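Local coordinates for mandelate racemase/muconate lactonizing enzyme family protein (Roseovarius nubinhibens ISM, PDB 3U4F), which probably acts as a magnesium-dependent hydro-lyase or related enzyme of the enolase superfamily, binding the metal in the mouth of a TIM barrel, at residues S139-R143 against E339-P343; R153-L157 against S335-E339; P279-Y283 against V314-T318; A309-T315 against L332-I336. All coordinates share one frame; numbering follows the deposited sequence.

Contact 1 (S139-R143 against E339-P343); sequences SSMKR and EDYYP
Tyr341, packed against Met141 and Lys142, turns one edge of its ring onto the neighbouring Tyr342: Tyr341 CD2 stands 3.4 Å above the plane of the Tyr342 ring, over its centre, and Tyr342 CD2 in turn lies in the plane of the Tyr341 ring. The two rings are thus packed edge against face beside residues 139-143. With CG trans to the backbone N (chi1 -161°), the Tyr341 ring points at residues 139-143, and its OH comes 3.4 Å from Met141 CB. Met141, present as selenomethionine, is bent at CB-CG and beyond, crossing both phenols at roughly a right angle. Its CG sits 3.7 Å from Tyr342 OH, with SE a little farther from the same oxygen. Lys142 instead runs past Tyr341 in the opposing direction. Its extended chain brings CE to 3.8 Å from Tyr341 CD1 and ends in a salt bridge, Lys142 NZ to Asp340 OD2 at 3.1 Å, met on the syn side of the carboxylate and 24° out of its plane. The backbone N of Lys142 is tied to Ser140 OG in an ST turn. Asp340 is solvent-exposed, so its ion pair is probably screened by water, whereas the adjoining Met141 lines the guanidine pocket: charge pairing on the solvent side gives way to apolar and phenolic packing toward the ligand.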
loop_
_atom_site.group_PDB
_atom_site.type_symbol
_atom_site.label_atom_id
_atom_site.label_comp_id
_atom_site.label_asym_id
_atom_site.label_seq_id
_atom_site.Cartn_x
_atom_site.Cartn_y
_atom_site.Cartn_z
ATOM N N SER A 139 -14.372 10.777 21.224
ATOM C CA SER A 139 -13.450 9.695 20.964
ATOM C C SER A 139 -12.116 9.983 21.672
ATOM O O SER A 139 -11.393 10.933 21.342
ATOM C CB SER A 139 -13.270 9.473 19.464
ATOM O OG SER A 139 -12.556 8.283 19.204
ATOM N N SER A 140 -11.821 9.145 22.662
ATOM C CA SER A 140 -10.501 9.094 23.264
ATOM C C SER A 140 -9.523 8.322 22.365
ATOM O O SER A 140 -9.837 7.218 21.879
ATOM C CB SER A 140 -10.578 8.399 24.615
ATOM O OG SER A 140 -9.267 8.061 25.061
HETATM N N MSE A 141 -8.331 8.883 22.200
HETATM C CA MSE A 141 -7.253 8.234 21.448
HETATM C C MSE A 141 -6.316 7.465 22.370
HETATM O O MSE A 141 -5.494 6.682 21.893
HETATM C CB MSE A 141 -6.433 9.291 20.657
HETATM C CG MSE A 141 -7.270 10.147 19.712
HETATM SE SE MSE A 141 -8.136 8.985 18.366
HETATM C CE MSE A 141 -9.803 9.954 18.060
ATOM N N LYS A 142 -6.438 7.668 23.685
ATOM C CA LYS A 142 -5.360 7.270 24.609
ATOM C C LYS A 142 -5.508 5.888 25.220
ATOM O O LYS A 142 -6.602 5.489 25.582
ATOM C CB LYS A 142 -5.247 8.306 25.740
ATOM C CG LYS A 142 -4.678 9.664 25.297
ATOM C CD LYS A 142 -4.448 10.567 26.505
ATOM C CE LYS A 142 -3.594 11.775 26.146
ATOM N NZ LYS A 142 -3.130 12.546 27.346
ATOM N N ARG A 143 -4.390 5.176 25.351
ATOM C CA ARG A 143 -4.325 3.990 26.217
ATOM C C ARG A 143 -3.509 4.214 27.485
ATOM O O ARG A 143 -3.608 3.404 28.428
ATOM C CB ARG A 143 -3.750 2.777 25.476
ATOM C CG ARG A 143 -4.776 2.045 24.655
ATOM C CD ARG A 143 -4.132 1.101 23.648
ATOM N NE ARG A 143 -5.176 0.408 22.924
ATOM C CZ ARG A 143 -5.645 0.826 21.759
ATOM N NH1 ARG A 143 -5.121 1.913 21.177
ATOM N NH2 ARG A 143 -6.642 0.174 21.199
ATOM N N GLU A 339 -4.452 19.977 23.188
ATOM C CA GLU A 339 -3.205 20.370 22.478
ATOM C C GLU A 339 -1.958 19.684 22.979
ATOM O O GLU A 339 -0.963 19.641 22.252
ATOM C CB GLU A 339 -2.958 21.880 22.524
ATOM C CG GLU A 339 -3.877 22.688 21.645
ATOM C CD GLU A 339 -5.281 22.825 22.225
ATOM O OE1 GLU A 339 -5.570 22.206 23.285
ATOM O OE2 GLU A 339 -6.100 23.551 21.615
ATOM N N ASP A 340 -1.978 19.152 24.197
ATOM C CA ASP A 340 -0.904 18.232 24.592
ATOM C C ASP A 340 -0.664 17.317 23.380
ATOM O O ASP A 340 0.484 17.097 22.950
ATOM C CB ASP A 340 -1.239 17.407 25.876
ATOM C CG ASP A 340 -2.416 16.385 25.685
ATOM O OD1 ASP A 340 -3.543 16.829 25.328
ATOM O OD2 ASP A 340 -2.227 15.153 25.910
ATOM N N TYR A 341 -1.779 16.880 22.791
ATOM C CA TYR A 341 -1.830 15.706 21.949
ATOM C C TYR A 341 -1.583 15.947 20.463
ATOM O O TYR A 341 -0.908 15.147 19.818
ATOM C CB TYR A 341 -3.197 15.029 22.126
ATOM C CG TYR A 341 -3.181 13.608 21.669
ATOM C CD1 TYR A 341 -2.721 12.590 22.504
ATOM C CD2 TYR A 341 -3.597 13.272 20.389
ATOM C CE1 TYR A 341 -2.685 11.282 22.070
ATOM C CE2 TYR A 341 -3.555 11.968 19.952
ATOM C CZ TYR A 341 -3.109 10.982 20.797
ATOM O OH TYR A 341 -3.079 9.703 20.341
ATOM N N TYR A 342 -2.186 17.013 19.933
ATOM C CA TYR A 342 -2.134 17.355 18.507
ATOM C C TYR A 342 -1.693 18.828 18.411
ATOM O O TYR A 342 -2.505 19.683 18.101
ATOM C CB TYR A 342 -3.542 17.194 17.847
ATOM C CG TYR A 342 -4.098 15.772 17.634
ATOM C CD1 TYR A 342 -3.339 14.810 16.976
ATOM C CD2 TYR A 342 -5.412 15.413 18.055
ATOM C CE1 TYR A 342 -3.822 13.513 16.750
ATOM C CE2 TYR A 342 -5.932 14.084 17.830
ATOM C CZ TYR A 342 -5.113 13.152 17.169
ATOM O OH TYR A 342 -5.533 11.841 16.915
ATOM N N PRO A 343 -0.401 19.129 18.673
ATOM C CA PRO A 343 0.024 20.541 18.700
ATOM C C PRO A 343 -0.100 21.214 17.322
ATOM O O PRO A 343 -0.426 22.405 17.230
ATOM C CB PRO A 343 1.504 20.471 19.132
ATOM C CG PRO A 343 1.761 19.012 19.542
ATOM C CD PRO A 343 0.745 18.201 18.789
#

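Contact 2 (R153-L157 against S335-E339); sequences RMKRL and SIEGE
Arg153 reaches from helix 147-161 over Ile336 to Glu337. From CB its chain first takes the hindered rotamer, CG lying between the backbone N and the carbonyl carbon (chi1 71°), and then runs extended to NE. NE passes 3.9 Å from Ile336 CD1 and also forms a salt bridge with Glu150. At CZ the methyl group Ile336 CD1 covers one face of the guanidinium, 3.6 Å above its centre. The tip grips the Glu337 carboxylate end-on, one nitrogen to each oxygen. Arg153 NH1 donates to Glu337 OE1 at 2.8 Å, nearly straight (171°) and in the guanidinium plane, although it approaches from above the carboxylate plane. Arg153 NH2 to Glu337 OE2 is equally short at 2.8 Å but more bent and tilted from the guanidinium plane, and it uses the syn side of that oxygen. The two planes are twisted 53° apart, so this paired grip is far from coplanar. Glu337 OE2 has a second donor in the backbone N of Met141, which would favour the ionised carboxylate.

Below the ion pair Ile336 also fills the space beside Leu157: Leu157 CD1 lies 3.6 Å from Ile336 CB and 3.7 Å from Ile336 CG1. Met154 SE brushes Ile336 CG1 at a looser 4.2 Å. An outer-layer helix of the enolase-superfamily TIM barrel is thereby fastened to the loop at the C-terminal end of strand 332-335, where first and last parallel strands close the ring.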
loop_
_atom_site.group_PDB
_atom_site.type_symbol
_atom_site.label_atom_id
_atom_site.label_comp_id
_atom_site.label_asym_id
_atom_site.label_seq_id
_atom_site.Cartn_x
_atom_site.Cartn_y
_atom_site.Cartn_z
ATOM N N ARG A 153 -12.807 12.649 32.726
ATOM C CA ARG A 153 -12.820 13.599 31.607
ATOM C C ARG A 153 -14.045 13.453 30.694
ATOM O O ARG A 153 -14.563 14.466 30.197
ATOM C CB ARG A 153 -11.509 13.583 30.811
ATOM C CG ARG A 153 -11.248 12.336 29.941
ATOM C CD ARG A 153 -10.264 12.728 28.809
ATOM N NE ARG A 153 -9.806 11.587 28.016
ATOM C CZ ARG A 153 -8.882 11.657 27.056
ATOM N NH1 ARG A 153 -8.311 12.820 26.726
ATOM N NH2 ARG A 153 -8.532 10.556 26.417
HETATM N N MSE A 154 -14.530 12.227 30.478
HETATM C CA MSE A 154 -15.760 12.062 29.687
HETATM C C MSE A 154 -16.951 12.737 30.374
HETATM O O MSE A 154 -17.766 13.362 29.701
HETATM C CB MSE A 154 -16.087 10.602 29.381
HETATM C CG MSE A 154 -15.101 9.898 28.464
HETATM SE SE MSE A 154 -14.680 10.886 26.801
HETATM C CE MSE A 154 -13.806 9.412 25.860
ATOM N N LYS A 155 -17.048 12.620 31.702
ATOM C CA LYS A 155 -18.087 13.371 32.437
ATOM C C LYS A 155 -17.942 14.886 32.244
ATOM O O LYS A 155 -18.937 15.569 32.000
ATOM C CB LYS A 155 -18.122 13.009 33.931
ATOM C CG LYS A 155 -18.589 11.589 34.176
ATOM C CD LYS A 155 -18.839 11.291 35.641
ATOM C CE LYS A 155 -17.564 10.886 36.313
ATOM N NZ LYS A 155 -17.777 10.188 37.618
ATOM N N ARG A 156 -16.728 15.418 32.338
ATOM C CA ARG A 156 -16.530 16.852 32.065
ATOM C C ARG A 156 -17.009 17.242 30.672
ATOM O O ARG A 156 -17.705 18.246 30.482
ATOM C CB ARG A 156 -15.067 17.256 32.209
ATOM C CG ARG A 156 -14.388 16.809 33.496
ATOM C CD ARG A 156 -15.014 17.436 34.741
ATOM N NE ARG A 156 -15.138 16.457 35.833
ATOM C CZ ARG A 156 -14.142 16.077 36.636
ATOM N NH1 ARG A 156 -12.922 16.583 36.492
ATOM N NH2 ARG A 156 -14.368 15.178 37.587
ATOM N N LEU A 157 -16.617 16.440 29.683
ATOM C CA LEU A 157 -16.973 16.716 28.295
ATOM C C LEU A 157 -18.477 16.643 28.084
ATOM O O LEU A 157 -19.062 17.476 27.376
ATOM C CB LEU A 157 -16.213 15.767 27.349
ATOM C CG LEU A 157 -14.702 16.047 27.272
ATOM C CD1 LEU A 157 -13.952 14.829 26.746
ATOM C CD2 LEU A 157 -14.410 17.288 26.414
ATOM N N SER A 335 -12.697 13.489 17.933
ATOM C CA SER A 335 -11.570 13.412 18.880
ATOM C C SER A 335 -11.665 14.481 19.982
ATOM O O SER A 335 -11.801 15.687 19.704
ATOM C CB SER A 335 -10.211 13.583 18.177
ATOM O OG SER A 335 -9.193 13.569 19.180
ATOM N N ILE A 336 -11.588 14.028 21.228
ATOM C CA ILE A 336 -11.626 14.936 22.352
ATOM C C ILE A 336 -10.239 15.228 22.977
ATOM O O ILE A 336 -10.144 15.815 24.057
ATOM C CB ILE A 336 -12.692 14.531 23.415
ATOM C CG1 ILE A 336 -12.597 13.047 23.829
ATOM C CG2 ILE A 336 -14.101 14.895 22.893
ATOM C CD1 ILE A 336 -11.321 12.678 24.596
ATOM N N GLU A 337 -9.169 14.867 22.277
ATOM C CA GLU A 337 -7.827 15.110 22.822
ATOM C C GLU A 337 -7.488 16.606 22.758
ATOM O O GLU A 337 -7.921 17.285 21.840
ATOM C CB GLU A 337 -6.789 14.260 22.102
ATOM C CG GLU A 337 -7.057 12.724 22.190
ATOM C CD GLU A 337 -7.097 12.173 23.612
ATOM O OE1 GLU A 337 -6.603 12.856 24.521
ATOM O OE2 GLU A 337 -7.603 11.041 23.816
ATOM N N GLY A 338 -6.756 17.120 23.745
ATOM C CA GLY A 338 -6.353 18.542 23.730
ATOM C C GLY A 338 -5.078 18.822 22.937
ATOM O O GLY A 338 -4.654 18.017 22.111
ATOM N N GLU A 339 -4.452 19.977 23.188
ATOM C CA GLU A 339 -3.205 20.370 22.478
ATOM C C GLU A 339 -1.958 19.684 22.979
ATOM O O GLU A 339 -0.963 19.641 22.252
ATOM C CB GLU A 339 -2.958 21.880 22.524
ATOM C CG GLU A 339 -3.877 22.688 21.645
ATOM C CD GLU A 339 -5.281 22.825 22.225
ATOM O OE1 GLU A 339 -5.570 22.206 23.285
ATOM O OE2 GLU A 339 -6.100 23.551 21.615
#

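Contact 3 (P279-Y283 against V314-T318); sequences PDILY and VTLFT
Leu282 and Ile281 pack onto helix 313-322 from a short, weakly bonded, N-capped helix, 281-284, in the TIM-barrel domain. Leu282 CD2 meets the edge of the Phe317 ring near its plane, 3.7 Å from Phe317 CD2, the two side chains crossing at about a right angle. Leu282 CD1 leans on Val314 CB at 3.9 Å. Ile281 pushes its terminal methyl toward the helix backbone, placing CD1 3.5 Å from Phe317 O and close to Phe317 CB.

One shell out, Asp280 fixes this turn: its OD2 caps the helix, accepting from Tyr283 N at 2.9 Å and, weakly, from Leu282 N. The other carboxylate oxygen, OD1, bonds His307 ND1, a guanidine-pocket residue, a pairing that resembles the His-Asp dyad of mandelate racemase. Leu282 and Phe317 are also covered by Thr109 of helix 98-119.

A water joins the two segments, accepting from Ile281 N at 2.8 Å and donating to Thr318 OG1 at 2.9 Å. Thr318 OG1, set anti to its carbonyl carbon (chi1 -57°), donates its hydrogen bond to Val314 O at 2.8 Å, while Thr318 N reaches that same oxygen from the opposite face of the carbonyl plane.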
loop_
_atom_site.group_PDB
_atom_site.type_symbol
_atom_site.label_atom_id
_atom_site.label_comp_id
_atom_site.label_asym_id
_atom_site.label_seq_id
_atom_site.Cartn_x
_atom_site.Cartn_y
_atom_site.Cartn_z
ATOM N N PRO A 279 -14.751 3.374 6.716
ATOM C CA PRO A 279 -13.703 3.999 5.877
ATOM C C PRO A 279 -13.198 5.333 6.486
ATOM O O PRO A 279 -13.919 5.993 7.244
ATOM C CB PRO A 279 -14.431 4.268 4.555
ATOM C CG PRO A 279 -15.882 4.385 4.937
ATOM C CD PRO A 279 -16.054 3.337 6.037
ATOM N N ASP A 280 -11.953 5.688 6.197
ATOM C CA ASP A 280 -11.446 7.022 6.529
ATOM C C ASP A 280 -11.399 7.662 5.161
ATOM O O ASP A 280 -10.782 7.111 4.248
ATOM C CB ASP A 280 -10.035 6.932 7.140
ATOM C CG ASP A 280 -9.409 8.308 7.405
ATOM O OD1 ASP A 280 -9.224 8.683 8.577
ATOM O OD2 ASP A 280 -9.085 9.012 6.417
ATOM N N ILE A 281 -12.067 8.793 5.003
ATOM C CA ILE A 281 -12.204 9.415 3.688
ATOM C C ILE A 281 -10.844 9.726 3.060
ATOM O O ILE A 281 -10.678 9.573 1.844
ATOM C CB ILE A 281 -13.040 10.686 3.788
ATOM C CG1 ILE A 281 -14.504 10.344 4.122
ATOM C CG2 ILE A 281 -12.963 11.510 2.492
ATOM C CD1 ILE A 281 -15.340 11.707 4.438
ATOM N N LEU A 282 -9.890 10.165 3.865
ATOM C CA LEU A 282 -8.592 10.521 3.303
ATOM C C LEU A 282 -7.628 9.337 3.129
ATOM O O LEU A 282 -6.855 9.328 2.162
ATOM C CB LEU A 282 -7.975 11.690 4.066
ATOM C CG LEU A 282 -8.874 12.954 4.150
ATOM C CD1 LEU A 282 -8.155 14.078 4.905
ATOM C CD2 LEU A 282 -9.307 13.432 2.737
ATOM N N TYR A 283 -7.679 8.336 4.012
ATOM C CA TYR A 283 -6.912 7.092 3.787
ATOM C C TYR A 283 -7.372 6.350 2.537
ATOM O O TYR A 283 -6.573 5.767 1.810
ATOM C CB TYR A 283 -6.975 6.129 4.983
ATOM C CG TYR A 283 -6.295 6.608 6.279
ATOM C CD1 TYR A 283 -5.267 7.569 6.251
ATOM C CD2 TYR A 283 -6.647 6.057 7.524
ATOM C CE1 TYR A 283 -4.621 7.983 7.429
ATOM C CE2 TYR A 283 -6.024 6.501 8.733
ATOM C CZ TYR A 283 -5.015 7.474 8.664
ATOM O OH TYR A 283 -4.350 7.915 9.813
ATOM N N VAL A 314 -10.466 16.215 8.010
ATOM C CA VAL A 314 -11.055 14.889 7.904
ATOM C C VAL A 314 -12.382 14.800 8.659
ATOM O O VAL A 314 -13.327 14.202 8.163
ATOM C CB VAL A 314 -10.050 13.765 8.330
ATOM C CG1 VAL A 314 -9.782 13.822 9.847
ATOM C CG2 VAL A 314 -10.558 12.397 7.887
ATOM N N THR A 315 -12.466 15.460 9.805
ATOM C CA THR A 315 -13.722 15.455 10.573
ATOM C C THR A 315 -14.855 16.169 9.817
ATOM O O THR A 315 -15.984 15.620 9.685
ATOM C CB THR A 315 -13.487 15.928 12.002
ATOM O OG1 THR A 315 -12.556 15.029 12.613
ATOM C CG2 THR A 315 -14.769 15.904 12.814
ATOM N N LEU A 316 -14.557 17.353 9.294
ATOM C CA LEU A 316 -15.528 18.105 8.497
ATOM C C LEU A 316 -15.986 17.359 7.252
ATOM O O LEU A 316 -17.188 17.329 6.935
ATOM C CB LEU A 316 -14.963 19.485 8.103
ATOM C CG LEU A 316 -15.897 20.395 7.279
ATOM C CD1 LEU A 316 -17.266 20.614 8.021
ATOM C CD2 LEU A 316 -15.204 21.727 7.029
ATOM N N PHE A 317 -15.040 16.736 6.547
ATOM C CA PHE A 317 -15.385 15.973 5.353
ATOM C C PHE A 317 -16.367 14.860 5.706
ATOM O O PHE A 317 -17.312 14.588 4.951
ATOM C CB PHE A 317 -14.150 15.336 4.703
ATOM C CG PHE A 317 -13.105 16.323 4.184
ATOM C CD1 PHE A 317 -13.419 17.635 3.858
ATOM C CD2 PHE A 317 -11.785 15.902 4.015
ATOM C CE1 PHE A 317 -12.411 18.549 3.375
ATOM C CE2 PHE A 317 -10.782 16.785 3.511
ATOM C CZ PHE A 317 -11.100 18.090 3.171
ATOM N N THR A 318 -16.130 14.221 6.849
ATOM C CA THR A 318 -16.994 13.135 7.319
ATOM C C THR A 318 -18.396 13.668 7.702
ATOM O O THR A 318 -19.417 13.026 7.406
ATOM C CB THR A 318 -16.360 12.456 8.531
ATOM O OG1 THR A 318 -15.034 11.987 8.179
ATOM C CG2 THR A 318 -17.213 11.282 8.978
HETATM O O HOH W 1 -13.479 9.790 7.242
#

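Contact 4 (A309-T315 against L332-I336); sequences ANLSLVT and LEFSI. With GAI (guanidine), chain F.
Thr315 OG1 is held from two directions: it donates to Asn310 O at 2.7 Å, tilted from the carbonyl plane, and accepts from a water that carries the contact to strand 332-335. That water donates also to Glu333 O, at 3.2 Å, and accepts from Ser335 N at 2.8 Å, so one water bridges Thr315 OG1 to the backbone of both strand residues. The turn is itself stiffened by Asn310 OD1, which takes Ser312 OG and Ser312 N, both in its carbonyl plane; the bond from Ser312 N makes an Asx turn just before helix 313-322.

Apolar groups fill the remainder. Leu311 CD2 stands over one face of Phe334, 4.3 Å from the ring centroid and 26° off its normal, a CH-pi contact. The methyl of Thr315 touches Leu332, with Thr315 CG2 4.0 Å from Leu332 CD2, and Ala309 O lies against Ser335 CB.

Glu333 leaves the strand on the ligand side. An extended chain, with CG anti to the backbone N (chi1 -176°), delivers its carboxylate to the bound guanidine, whose N1 donates to Glu333 OE2 at 2.7 Å. Cys308 N holds the other oxygen, OE1; Ser139 OG is hydrogen-bonded to OE2, and Lys167 and Arg169 form long, weak ion pairs with it. Glu333, with the 309-315 turn beside its strand, forms part of the guanidine pocket at the C-terminal mouth of an enolase-superfamily barrel.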
loop_
_atom_site.group_PDB
_atom_site.type_symbol
_atom_site.label_atom_id
_atom_site.label_comp_id
_atom_site.label_asym_id
_atom_site.label_seq_id
_atom_site.Cartn_x
_atom_site.Cartn_y
_atom_site.Cartn_z
ATOM N N ALA A 309 -9.935 10.813 13.028
ATOM C CA ALA A 309 -9.260 10.772 14.310
ATOM C C ALA A 309 -8.479 12.034 14.729
ATOM O O ALA A 309 -7.697 12.006 15.683
ATOM C CB ALA A 309 -8.389 9.550 14.380
ATOM N N ASN A 310 -8.661 13.125 14.000
ATOM C CA ASN A 310 -8.177 14.402 14.488
ATOM C C ASN A 310 -9.041 15.491 13.885
ATOM O O ASN A 310 -9.925 15.205 13.059
ATOM C CB ASN A 310 -6.723 14.630 14.134
ATOM C CG ASN A 310 -6.469 14.467 12.682
ATOM O OD1 ASN A 310 -6.968 15.225 11.858
ATOM N ND2 ASN A 310 -5.683 13.451 12.342
ATOM N N LEU A 311 -8.769 16.720 14.309
ATOM C CA LEU A 311 -9.551 17.870 13.859
ATOM C C LEU A 311 -8.858 18.686 12.779
ATOM O O LEU A 311 -8.993 19.934 12.720
ATOM C CB LEU A 311 -9.969 18.750 15.048
ATOM C CG LEU A 311 -10.847 18.019 16.071
ATOM C CD1 LEU A 311 -11.154 18.879 17.350
ATOM C CD2 LEU A 311 -12.097 17.412 15.385
ATOM N N SER A 312 -8.102 17.990 11.924
ATOM C CA SER A 312 -7.834 18.507 10.581
ATOM C C SER A 312 -9.179 18.483 9.839
ATOM O O SER A 312 -10.223 18.280 10.467
ATOM C CB SER A 312 -6.810 17.645 9.818
ATOM O OG SER A 312 -7.356 16.387 9.456
ATOM N N LEU A 313 -9.181 18.658 8.522
ATOM C CA LEU A 313 -10.475 18.660 7.776
ATOM C C LEU A 313 -11.165 17.291 7.651
ATOM O O LEU A 313 -12.326 17.215 7.244
ATOM C CB LEU A 313 -10.334 19.309 6.388
ATOM C CG LEU A 313 -10.020 20.814 6.403
ATOM C CD1 LEU A 313 -9.843 21.275 4.991
ATOM C CD2 LEU A 313 -11.189 21.543 7.058
ATOM N N VAL A 314 -10.466 16.215 8.010
ATOM C CA VAL A 314 -11.055 14.889 7.904
ATOM C C VAL A 314 -12.382 14.800 8.659
ATOM O O VAL A 314 -13.327 14.202 8.163
ATOM C CB VAL A 314 -10.050 13.765 8.330
ATOM C CG1 VAL A 314 -9.782 13.822 9.847
ATOM C CG2 VAL A 314 -10.558 12.397 7.887
ATOM N N THR A 315 -12.466 15.460 9.805
ATOM C CA THR A 315 -13.722 15.455 10.573
ATOM C C THR A 315 -14.855 16.169 9.817
ATOM O O THR A 315 -15.984 15.620 9.685
ATOM C CB THR A 315 -13.487 15.928 12.002
ATOM O OG1 THR A 315 -12.556 15.029 12.613
ATOM C CG2 THR A 315 -14.769 15.904 12.814
ATOM N N LEU A 332 -20.746 10.741 14.302
ATOM C CA LEU A 332 -19.453 11.257 13.875
ATOM C C LEU A 332 -18.402 10.969 14.949
ATOM O O LEU A 332 -18.586 11.373 16.089
ATOM C CB LEU A 332 -19.610 12.777 13.742
ATOM C CG LEU A 332 -18.337 13.585 13.483
ATOM C CD1 LEU A 332 -17.935 13.379 12.023
ATOM C CD2 LEU A 332 -18.555 15.078 13.792
ATOM N N GLU A 333 -17.287 10.329 14.572
ATOM C CA GLU A 333 -16.131 10.245 15.468
ATOM C C GLU A 333 -15.536 11.631 15.715
ATOM O O GLU A 333 -15.141 12.312 14.780
ATOM C CB GLU A 333 -15.037 9.351 14.893
ATOM C CG GLU A 333 -13.904 9.228 15.918
ATOM C CD GLU A 333 -12.897 8.176 15.601
ATOM O OE1 GLU A 333 -12.845 7.719 14.445
ATOM O OE2 GLU A 333 -12.157 7.811 16.550
ATOM N N PHE A 334 -15.471 12.033 16.976
ATOM C CA PHE A 334 -15.028 13.373 17.310
ATOM C C PHE A 334 -13.943 13.274 18.355
ATOM O O PHE A 334 -14.220 13.011 19.528
ATOM C CB PHE A 334 -16.178 14.232 17.840
ATOM C CG PHE A 334 -15.814 15.700 17.939
ATOM C CD1 PHE A 334 -15.984 16.549 16.839
ATOM C CD2 PHE A 334 -15.281 16.215 19.122
ATOM C CE1 PHE A 334 -15.619 17.899 16.921
ATOM C CE2 PHE A 334 -14.893 17.569 19.211
ATOM C CZ PHE A 334 -15.075 18.402 18.129
ATOM N N SER A 335 -12.697 13.489 17.933
ATOM C CA SER A 335 -11.570 13.412 18.880
ATOM C C SER A 335 -11.665 14.481 19.982
ATOM O O SER A 335 -11.801 15.687 19.704
ATOM C CB SER A 335 -10.211 13.583 18.177
ATOM O OG SER A 335 -9.193 13.569 19.180
ATOM N N ILE A 336 -11.588 14.028 21.228
ATOM C CA ILE A 336 -11.626 14.936 22.352
ATOM C C ILE A 336 -10.239 15.228 22.977
ATOM O O ILE A 336 -10.144 15.815 24.057
ATOM C CB ILE A 336 -12.692 14.531 23.415
ATOM C CG1 ILE A 336 -12.597 13.047 23.829
ATOM C CG2 ILE A 336 -14.101 14.895 22.893
ATOM C CD1 ILE A 336 -11.321 12.678 24.596
HETATM C C GAI F . -10.112 5.164 15.840
HETATM N N1 GAI F . -9.938 6.380 16.289
HETATM N N2 GAI F . -9.113 4.217 15.732
HETATM N N3 GAI F . -11.319 4.776 15.395
HETATM O O HOH W 2 -12.304 13.766 15.217
#

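In the fold
Strand 332-335 and the loop after it link contacts 1, 2 and 4: contacts 2 and 4 share Ser335 and Ile336, and contacts 1 and 2 are joined by the hydrogen bond of Met141 N with Glu337 OE2, 2.8 Å. Contact 1 joins contact 4 through Ser139 OG and Glu333 OE2, 2.7 Å apart, at the guanidine itself. Contact 3, centred about 8 Å from contact 4, shares Val314 and Thr315 with it and touches it again at Thr318 CG2 and Leu332 CD1, 3.8 Å apart. Between nearest side-chain and ligand atoms, Met141 lies about 4 Å, Asp280 about 8 Å and Glu337 about 9 Å from guanidine; Glu333 is about 5 Å and Glu337 about 12 Å from magnesium.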